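Membrane-anchored mycosin mycp1 (Mycobacterium thermoresistibile, PDB 4HVL) acts as a subtilisin-like serine protease of the mycobacterial cell membrane and is an essential component of the type VII (ESX-1) secretion system. Local coordinates at residues Leu131-Ala136 against Arg160-Ala165; Pro227-Val232 against Trp239-Thr244; Val206-Val211 against Leu324-Tyr329; Ile286-Leu289 against Pro295-Ala298. One frame throughout, in Å; residues are numbered along the deposited sequence.

The four contacts are spread through one subtilisin-like domain, and none touches another. Interactions 1 and 3 both reach the central seven-stranded parallel sheet, through strands 127-132 and 210-214; their centres lie about 22 Å apart, and each contact pairs a strand end with a helix, 154-171 or 311-328. Interaction 2 is a surface contact within the loop linking strands 210-214 and 244-247, and interaction 4 a small hairpin, strands 288-289 and 295-300; these two are farthest apart, with about 37 Å between centres. Along the chain interaction 1 closes first, while interaction 3 brackets 112 residues and encloses both 2 and 4. A polar link thus joins distant parts of the sequence, whereas 2 and 4 are local.

Interaction 1 of 4, residues Leu131-Ala136 against Arg160-Ala165; sequences LRHTSA and RSLARA. With ZN (zinc ion), chain B.
H133 reaches helix 154-171 with the NE2 side of its ring, meeting S161 and L162. Its CG lies anti to the backbone N (chi1 175°), which carries the imidazole from just past the end of strand 127-132 to the helix. Among the polar contacts, S161 OG lies 2.9 Å from H133 NE2, near the ring plane. NE2 is hydrogen-bonded to the carbonyl oxygen of S158, also the main polar partner of S161. The other ring nitrogen serves the metal: H133 ND1 binds zinc at 2.1 Å, T134 OG1 does so at 2.1 Å, and E181 is a further ligand. Histidine suits this place because its two nitrogens can face a metal and a carbonyl at once.

The setting is a beta-alpha-beta crossover of the subtilisin fold: helix 154-171 leads from strand 127-132 towards strand 176-179, with strand 65-70 between them in the sheet. Apolar contacts follow. L162 CD1 sits over one face as a CH-pi contact, 4.1 Å from the ring centroid of H133 and almost on its normal. Farther up the strand, L131 CD2 comes within 4.3 Å of A165 CB and 3.4 Å of A165 O, the small alanine letting strand and helix approach closely.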
# COMPACT_ATOMS: atom_id res chain seq x y z
N LEU A 131 7.58 4.76 -7.75
CA LEU A 131 7.11 6.14 -7.75
C LEU A 131 7.23 6.65 -6.32
O LEU A 131 6.65 6.05 -5.40
CB LEU A 131 5.65 6.23 -8.17
CG LEU A 131 5.28 5.83 -9.59
CD1 LEU A 131 5.11 4.31 -9.73
CD2 LEU A 131 3.99 6.54 -9.99
N ARG A 132 8.00 7.71 -6.13
CA ARG A 132 8.11 8.31 -4.82
C ARG A 132 7.00 9.37 -4.68
O ARG A 132 6.99 10.37 -5.40
CB ARG A 132 9.49 8.90 -4.53
CG ARG A 132 9.50 9.67 -3.21
CD ARG A 132 10.87 9.86 -2.62
NE ARG A 132 11.67 10.80 -3.40
CZ ARG A 132 12.84 11.29 -3.02
NH1 ARG A 132 13.36 10.93 -1.86
NH2 ARG A 132 13.50 12.12 -3.81
N HIS A 133 6.11 9.14 -3.74
CA HIS A 133 5.05 10.08 -3.41
C HIS A 133 5.22 10.72 -2.01
O HIS A 133 4.73 11.83 -1.80
CB HIS A 133 3.68 9.42 -3.52
CG HIS A 133 2.56 10.31 -3.09
ND1 HIS A 133 2.03 10.25 -1.82
CD2 HIS A 133 1.97 11.36 -3.70
CE1 HIS A 133 1.12 11.20 -1.69
NE2 HIS A 133 1.07 11.88 -2.81
N THR A 134 5.91 10.05 -1.08
CA THR A 134 6.09 10.55 0.29
C THR A 134 7.53 10.46 0.74
O THR A 134 8.23 9.53 0.34
CB THR A 134 5.23 9.74 1.30
OG1 THR A 134 3.87 10.13 1.15
CG2 THR A 134 5.60 10.02 2.75
N SER A 135 7.95 11.42 1.57
CA SER A 135 9.18 11.29 2.38
C SER A 135 9.15 12.16 3.62
O SER A 135 8.97 13.38 3.52
CB SER A 135 10.45 11.65 1.60
OG SER A 135 11.59 11.65 2.49
N ALA A 136 9.41 11.54 4.77
CA ALA A 136 9.60 12.25 6.02
C ALA A 136 10.88 13.11 6.05
O ALA A 136 11.07 13.89 6.97
CB ALA A 136 9.58 11.27 7.18
N ARG A 160 -3.58 15.71 -4.06
CA ARG A 160 -3.45 16.17 -5.43
C ARG A 160 -2.26 15.51 -6.15
O ARG A 160 -2.40 15.06 -7.29
CB ARG A 160 -3.40 17.70 -5.50
CG ARG A 160 -4.76 18.36 -5.26
CD ARG A 160 -4.73 19.82 -5.63
NE ARG A 160 -3.84 20.53 -4.73
CZ ARG A 160 -4.22 21.06 -3.56
NH1 ARG A 160 -5.48 20.98 -3.16
NH2 ARG A 160 -3.33 21.68 -2.79
N SER A 161 -1.09 15.43 -5.50
CA SER A 161 0.08 14.74 -6.13
C SER A 161 -0.13 13.22 -6.30
O SER A 161 0.36 12.60 -7.26
CB SER A 161 1.37 15.04 -5.37
OG SER A 161 1.41 14.39 -4.13
N LEU A 162 -0.85 12.63 -5.36
CA LEU A 162 -1.22 11.24 -5.45
C LEU A 162 -2.09 10.94 -6.67
O LEU A 162 -1.89 9.94 -7.36
CB LEU A 162 -1.98 10.80 -4.20
CG LEU A 162 -2.36 9.33 -4.25
CD1 LEU A 162 -1.11 8.46 -4.21
CD2 LEU A 162 -3.31 8.99 -3.11
N ALA A 163 -3.08 11.80 -6.93
CA ALA A 163 -3.96 11.59 -8.06
C ALA A 163 -3.13 11.54 -9.34
O ALA A 163 -3.32 10.66 -10.16
CB ALA A 163 -5.02 12.67 -8.14
N ARG A 164 -2.19 12.47 -9.50
CA ARG A 164 -1.32 12.45 -10.68
C ARG A 164 -0.42 11.20 -10.72
O ARG A 164 -0.14 10.64 -11.79
CB ARG A 164 -0.46 13.72 -10.75
CG ARG A 164 -1.25 14.99 -11.02
CD ARG A 164 -0.36 16.21 -11.25
NE ARG A 164 0.11 16.80 -9.99
CZ ARG A 164 1.33 16.65 -9.45
NH1 ARG A 164 2.27 15.91 -10.02
NH2 ARG A 164 1.61 17.25 -8.30
N ALA A 165 0.06 10.78 -9.55
CA ALA A 165 0.92 9.60 -9.49
C ALA A 165 0.18 8.34 -9.94
O ALA A 165 0.79 7.44 -10.54
CB ALA A 165 1.49 9.42 -8.08
ZN ZN B . 2.46 9.11 -0.07

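Interaction 2 of 4, residues Pro227-Val232 against Trp239-Thr244; sequences PPDPAV and WQQVQT
A water-bridged surface contact joins P227-V232 to Q241 within the long loop that leads from strand 210-214 to strand 244-247 of the subtilisin-like domain, away from the active site and the zinc sites. On one side the chain makes a type I beta turn from D229 to V232, combined with an Asx turn. V232 N donates to D229 O at 3.0 Å to close the first, while A231 N donates to D229 OD1 at 3.0 Å to form the second, approaching from above the carboxylate plane. Proline fits position 230, since its fixed phi suits the second residue of a type I turn and no N-H is needed there.

Q241 carries the other side. Its CG stands beside the backbone N (chi1 -50°) and the chain bends again at chi2 (-59°), so that the aliphatic part faces P227 and P228 while the amide swings over D229. Q241 CG lies 3.5 Å from P227 O, and Q241 NE2 passes 3.6 Å from D229 CB, both van der Waals approaches. Glutamine suits the place because its methylenes can pack on a proline-rich backbone while its amide offers both a donor and an acceptor to solvent.

Two waters complete the link. One donates to P227 O at 2.6 Å and to Q241 OE1 at 3.2 Å; the other donates to D229 OD2 at 2.7 Å and accepts from Q241 NE2.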
# COMPACT_ATOMS: atom_id res chain seq x y z
N PRO A 227 -16.51 1.12 15.52
CA PRO A 227 -17.18 0.05 14.80
C PRO A 227 -18.61 0.42 14.33
O PRO A 227 -19.19 1.40 14.79
CB PRO A 227 -17.24 -1.07 15.84
CG PRO A 227 -17.24 -0.38 17.15
CD PRO A 227 -16.35 0.80 16.95
N PRO A 228 -19.19 -0.38 13.44
CA PRO A 228 -20.60 -0.26 13.08
C PRO A 228 -21.54 -0.35 14.27
O PRO A 228 -21.24 -1.05 15.24
CB PRO A 228 -20.84 -1.48 12.18
CG PRO A 228 -19.47 -1.86 11.67
CD PRO A 228 -18.51 -1.49 12.74
N ASP A 229 -22.68 0.36 14.21
CA ASP A 229 -23.72 0.21 15.22
C ASP A 229 -24.67 -0.94 14.82
O ASP A 229 -25.38 -0.85 13.81
CB ASP A 229 -24.51 1.51 15.41
CG ASP A 229 -25.43 1.46 16.63
OD1 ASP A 229 -25.64 0.36 17.18
OD2 ASP A 229 -25.93 2.54 17.04
N PRO A 230 -24.67 -2.04 15.59
CA PRO A 230 -25.54 -3.19 15.30
C PRO A 230 -27.04 -2.87 15.33
O PRO A 230 -27.84 -3.64 14.77
CB PRO A 230 -25.22 -4.16 16.44
CG PRO A 230 -23.89 -3.75 16.95
CD PRO A 230 -23.87 -2.27 16.81
N ALA A 231 -27.42 -1.79 16.00
CA ALA A 231 -28.82 -1.37 16.03
C ALA A 231 -29.25 -0.66 14.74
O ALA A 231 -30.44 -0.35 14.59
CB ALA A 231 -29.09 -0.48 17.24
N VAL A 232 -28.32 -0.37 13.83
CA VAL A 232 -28.67 0.24 12.56
C VAL A 232 -28.38 -0.74 11.43
O VAL A 232 -27.35 -0.64 10.77
CB VAL A 232 -27.88 1.55 12.31
CG1 VAL A 232 -28.38 2.24 11.04
CG2 VAL A 232 -28.00 2.48 13.50
N TRP A 239 -20.85 3.04 7.82
CA TRP A 239 -20.51 4.32 7.17
C TRP A 239 -20.90 5.53 8.02
O TRP A 239 -20.18 6.52 8.02
CB TRP A 239 -21.18 4.47 5.78
CG TRP A 239 -20.43 3.76 4.69
CD1 TRP A 239 -20.64 2.50 4.23
CD2 TRP A 239 -19.33 4.29 3.93
NE1 TRP A 239 -19.73 2.20 3.23
CE2 TRP A 239 -18.91 3.27 3.03
CE3 TRP A 239 -18.65 5.50 3.92
CZ2 TRP A 239 -17.87 3.47 2.11
CZ3 TRP A 239 -17.61 5.68 3.02
CH2 TRP A 239 -17.23 4.67 2.14
N GLN A 240 -22.01 5.45 8.74
CA GLN A 240 -22.48 6.56 9.57
C GLN A 240 -21.74 6.72 10.90
O GLN A 240 -21.95 7.69 11.58
CB GLN A 240 -23.99 6.44 9.82
CG GLN A 240 -24.83 6.36 8.55
CD GLN A 240 -24.35 7.32 7.48
OE1 GLN A 240 -24.11 8.50 7.74
NE2 GLN A 240 -24.13 6.79 6.29
N GLN A 241 -20.88 5.77 11.25
CA GLN A 241 -20.05 5.83 12.46
C GLN A 241 -18.65 6.34 12.14
O GLN A 241 -17.84 6.54 13.04
CB GLN A 241 -19.95 4.43 13.08
CG GLN A 241 -21.30 3.74 13.26
CD GLN A 241 -22.20 4.55 14.15
OE1 GLN A 241 -21.75 5.15 15.12
NE2 GLN A 241 -23.50 4.56 13.84
N VAL A 242 -18.35 6.55 10.87
CA VAL A 242 -17.02 6.99 10.46
C VAL A 242 -16.75 8.42 10.92
O VAL A 242 -17.62 9.29 10.79
CB VAL A 242 -16.87 6.94 8.93
CG1 VAL A 242 -15.63 7.70 8.46
CG2 VAL A 242 -16.86 5.50 8.46
N GLN A 243 -15.55 8.64 11.46
CA GLN A 243 -15.04 9.99 11.77
C GLN A 243 -13.83 10.39 10.91
O GLN A 243 -13.62 11.58 10.65
CB GLN A 243 -14.63 10.07 13.24
CG GLN A 243 -15.73 9.63 14.19
CD GLN A 243 -15.25 9.49 15.62
OE1 GLN A 243 -14.04 9.37 15.89
NE2 GLN A 243 -16.20 9.49 16.56
N THR A 244 -13.02 9.40 10.53
CA THR A 244 -11.79 9.63 9.79
C THR A 244 -11.86 8.97 8.40
O THR A 244 -12.01 7.77 8.28
CB THR A 244 -10.58 9.08 10.57
OG1 THR A 244 -10.52 9.73 11.84
CG2 THR A 244 -9.27 9.34 9.84
O HOH W 1 -20.06 3.01 16.70
O HOH W 2 -25.57 5.05 16.18

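Interaction 3 of 4, residues Val206-Val211 against Leu324-Tyr329; sequences VKNAVV and LIRQRY
R326 sets out with CG beside its own backbone N (chi1 -60°) and bends at chi3 (81°), which sends its guanidinium from helix 311-328 across to N208. N208 brings its amide to the same place with CG anti to the backbone N (chi1 -177°). In this subtilisin fold the contact joins the C-terminal end of that helix to the turn between helix 194-206 and strand 210-214 of the parallel sheet. Asparagine suits the turn, where the backbone takes positive phi, a conformation it tolerates better than most residues.

The grip is end-on, with two nitrogens of R326 binding two atoms of one residue. R326 NH1 donates to the backbone N208 O at 2.7 Å, and R326 NH2 to the side-chain N208 OD1 at 3.0 Å; both acceptors lie close to the guanidinium plane, although NH2 stands above the plane of the amide, which is turned 74° from the guanidinium. NH1 also donates to Q175 O and NH2 to L332 O, so the buried arginine is fixed by neutral oxygens from three parts of the chain, and its rotation is largely settled.

Along the stem of the side chain, V210 turns toward the arginine: V210 CG2 lies 4.0 Å from R326 CD.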
# COMPACT_ATOMS: atom_id res chain seq x y z
N VAL A 206 -9.77 2.02 -17.38
CA VAL A 206 -9.22 2.42 -18.69
C VAL A 206 -7.90 1.73 -19.04
O VAL A 206 -7.64 1.43 -20.21
CB VAL A 206 -9.08 3.95 -18.77
CG1 VAL A 206 -8.54 4.39 -20.11
CG2 VAL A 206 -10.43 4.60 -18.48
N LYS A 207 -7.06 1.49 -18.03
CA LYS A 207 -5.74 0.89 -18.26
C LYS A 207 -5.59 -0.54 -17.70
O LYS A 207 -4.50 -1.08 -17.72
CB LYS A 207 -4.64 1.82 -17.72
CG LYS A 207 -4.71 3.25 -18.25
CD LYS A 207 -4.38 3.36 -19.75
CE LYS A 207 -4.34 4.83 -20.17
NZ LYS A 207 -4.26 5.10 -21.64
N ASN A 208 -6.67 -1.16 -17.24
CA ASN A 208 -6.62 -2.59 -16.89
C ASN A 208 -5.69 -2.93 -15.71
O ASN A 208 -5.02 -3.98 -15.72
CB ASN A 208 -6.23 -3.43 -18.14
CG ASN A 208 -6.22 -4.93 -17.88
OD1 ASN A 208 -7.17 -5.47 -17.31
ND2 ASN A 208 -5.13 -5.63 -18.29
N ALA A 209 -5.64 -2.06 -14.71
CA ALA A 209 -4.75 -2.26 -13.57
C ALA A 209 -5.52 -2.56 -12.30
O ALA A 209 -6.59 -2.01 -12.04
CB ALA A 209 -3.85 -1.05 -13.34
N VAL A 210 -4.96 -3.45 -11.52
CA VAL A 210 -5.49 -3.79 -10.21
C VAL A 210 -4.88 -2.77 -9.28
O VAL A 210 -3.67 -2.60 -9.32
CB VAL A 210 -5.03 -5.17 -9.76
CG1 VAL A 210 -5.23 -5.35 -8.25
CG2 VAL A 210 -5.77 -6.24 -10.55
N VAL A 211 -5.69 -2.10 -8.46
CA VAL A 211 -5.17 -1.14 -7.49
C VAL A 211 -5.36 -1.64 -6.07
O VAL A 211 -6.46 -1.92 -5.68
CB VAL A 211 -5.81 0.26 -7.63
CG1 VAL A 211 -5.15 1.23 -6.67
CG2 VAL A 211 -5.65 0.78 -9.06
N LEU A 324 0.77 -12.66 -8.82
CA LEU A 324 0.77 -14.10 -9.02
C LEU A 324 -0.51 -14.54 -9.77
O LEU A 324 -0.44 -15.35 -10.70
CB LEU A 324 0.82 -14.81 -7.65
CG LEU A 324 2.07 -14.64 -6.79
CD1 LEU A 324 2.02 -15.58 -5.59
CD2 LEU A 324 3.31 -14.91 -7.61
N ILE A 325 -1.65 -14.00 -9.35
CA ILE A 325 -2.95 -14.31 -9.94
C ILE A 325 -3.00 -13.92 -11.42
O ILE A 325 -3.40 -14.74 -12.27
CB ILE A 325 -4.11 -13.66 -9.15
CG1 ILE A 325 -4.31 -14.41 -7.81
CG2 ILE A 325 -5.41 -13.72 -9.93
CD1 ILE A 325 -5.09 -13.64 -6.75
N ARG A 326 -2.53 -12.72 -11.74
CA ARG A 326 -2.61 -12.21 -13.10
C ARG A 326 -1.67 -13.00 -14.03
O ARG A 326 -2.02 -13.21 -15.21
CB ARG A 326 -2.33 -10.71 -13.17
CG ARG A 326 -3.30 -9.87 -12.35
CD ARG A 326 -3.47 -8.47 -12.94
NE ARG A 326 -4.41 -8.49 -14.05
CZ ARG A 326 -4.88 -7.40 -14.66
NH1 ARG A 326 -4.46 -6.18 -14.28
NH2 ARG A 326 -5.77 -7.52 -15.65
N GLN A 327 -0.53 -13.47 -13.52
CA GLN A 327 0.31 -14.36 -14.32
C GLN A 327 -0.43 -15.67 -14.62
O GLN A 327 -0.47 -16.12 -15.76
CB GLN A 327 1.66 -14.68 -13.67
CG GLN A 327 2.48 -15.65 -14.54
CD GLN A 327 3.68 -16.29 -13.85
OE1 GLN A 327 3.87 -16.17 -12.65
NE2 GLN A 327 4.50 -16.98 -14.64
N ARG A 328 -0.98 -16.30 -13.59
CA ARG A 328 -1.54 -17.63 -13.75
C ARG A 328 -2.85 -17.58 -14.53
O ARG A 328 -3.17 -18.52 -15.25
CB ARG A 328 -1.77 -18.28 -12.40
CG ARG A 328 -2.10 -19.75 -12.52
CD ARG A 328 -2.12 -20.36 -11.14
NE ARG A 328 -2.54 -21.75 -11.23
CZ ARG A 328 -1.77 -22.74 -11.64
NH1 ARG A 328 -0.51 -22.53 -11.99
NH2 ARG A 328 -2.27 -23.95 -11.68
N TYR A 329 -3.59 -16.49 -14.36
CA TYR A 329 -4.87 -16.30 -15.01
C TYR A 329 -4.90 -14.93 -15.72
O TYR A 329 -5.54 -13.99 -15.23
CB TYR A 329 -5.99 -16.38 -13.97
CG TYR A 329 -5.97 -17.68 -13.16
CD1 TYR A 329 -6.33 -18.90 -13.74
CD2 TYR A 329 -5.58 -17.68 -11.82
CE1 TYR A 329 -6.31 -20.08 -13.01
CE2 TYR A 329 -5.56 -18.87 -11.08
CZ TYR A 329 -5.93 -20.05 -11.67
OH TYR A 329 -5.93 -21.22 -10.95

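Interaction 4 of 4, residues Ile286-Leu289 against Pro295-Ala298; sequences ITAL and PVNA
A288 and V296 form the tight centre of this contact, the hydrogen-bonded pair of a short antiparallel beta hairpin between strands 288-289 and 295-300. A288 N donates to V296 O at 2.9 Å, almost straight, and V296 N returns a bond to A288 O at 2.7 Å. T287 CA adds a CA-H...O contact to V296 O at 3.4 Å. The side chains of A288 and V296 share one face of the sheet, where V296 CG2 comes within 4.3 Å of A288 CB; both lean on L104 of helix 102-110, and alanine keeps the strand close to that helix.

At the next pair, L289 and P295, no backbone bond is needed, which suits proline, lacking an N-H. L289 points its first bond away from P295, yet with CG beside the backbone N (chi1 -53°) its branch curls back until CD2 lies 3.8 Å from P295 CA.

The T287 and N297 side chains meet more loosely, and both residues are partly exposed. They lie side by side, pointing the same way, with T287 OG1 4.0 Å from N297 CB. N297 directs its polar end elsewhere, OD1 accepting from Y35 N and ND2 pairing with S38 OG, and with A298 it forms a classic beta bulge opposite T33. The chemistry implies that backbone pairing fixes the hairpin, apolar side chains and the bond from L289 N to S107 OG seat it on helix 102-110, and the asparagine amide ties it to the N-terminal part of the chain.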
# COMPACT_ATOMS: atom_id res chain seq x y z
N ILE A 286 8.03 -7.67 10.52
CA ILE A 286 8.29 -7.97 9.12
C ILE A 286 9.81 -8.08 8.86
O ILE A 286 10.64 -7.38 9.47
CB ILE A 286 7.63 -6.90 8.21
CG1 ILE A 286 6.10 -6.93 8.34
CG2 ILE A 286 8.04 -7.03 6.75
CD1 ILE A 286 5.46 -8.27 8.05
N THR A 287 10.17 -9.02 7.99
CA THR A 287 11.50 -9.12 7.42
C THR A 287 11.40 -8.70 5.97
O THR A 287 10.45 -9.09 5.27
CB THR A 287 12.01 -10.55 7.52
OG1 THR A 287 12.12 -10.88 8.91
CG2 THR A 287 13.37 -10.73 6.84
N ALA A 288 12.35 -7.90 5.53
CA ALA A 288 12.35 -7.40 4.18
C ALA A 288 13.81 -7.27 3.73
O ALA A 288 14.72 -7.77 4.43
CB ALA A 288 11.61 -6.06 4.14
N LEU A 289 14.04 -6.65 2.58
CA LEU A 289 15.39 -6.35 2.10
C LEU A 289 15.66 -4.85 2.06
O LEU A 289 14.75 -4.04 1.83
CB LEU A 289 15.61 -6.92 0.69
CG LEU A 289 15.33 -8.42 0.47
CD1 LEU A 289 15.62 -8.79 -0.98
CD2 LEU A 289 16.13 -9.26 1.44
N PRO A 295 19.00 -8.81 3.95
CA PRO A 295 17.83 -8.93 4.82
C PRO A 295 17.85 -7.89 5.96
O PRO A 295 18.91 -7.60 6.53
CB PRO A 295 17.91 -10.36 5.36
CG PRO A 295 19.18 -10.95 4.87
CD PRO A 295 19.87 -10.00 3.97
N VAL A 296 16.69 -7.32 6.25
CA VAL A 296 16.52 -6.39 7.34
C VAL A 296 15.24 -6.70 8.12
O VAL A 296 14.27 -7.23 7.56
CB VAL A 296 16.45 -4.93 6.86
CG1 VAL A 296 17.82 -4.45 6.39
CG2 VAL A 296 15.38 -4.73 5.78
N ASN A 297 15.22 -6.30 9.39
CA ASN A 297 14.05 -6.48 10.25
C ASN A 297 13.89 -5.45 11.38
O ASN A 297 13.14 -5.68 12.32
CB ASN A 297 14.04 -7.91 10.82
CG ASN A 297 15.15 -8.15 11.83
OD1 ASN A 297 15.99 -7.28 12.06
ND2 ASN A 297 15.16 -9.34 12.43
N ALA A 298 14.60 -4.32 11.26
CA ALA A 298 14.54 -3.26 12.25
C ALA A 298 14.75 -1.91 11.57
O ALA A 298 15.39 -1.82 10.52
CB ALA A 298 15.63 -3.46 13.30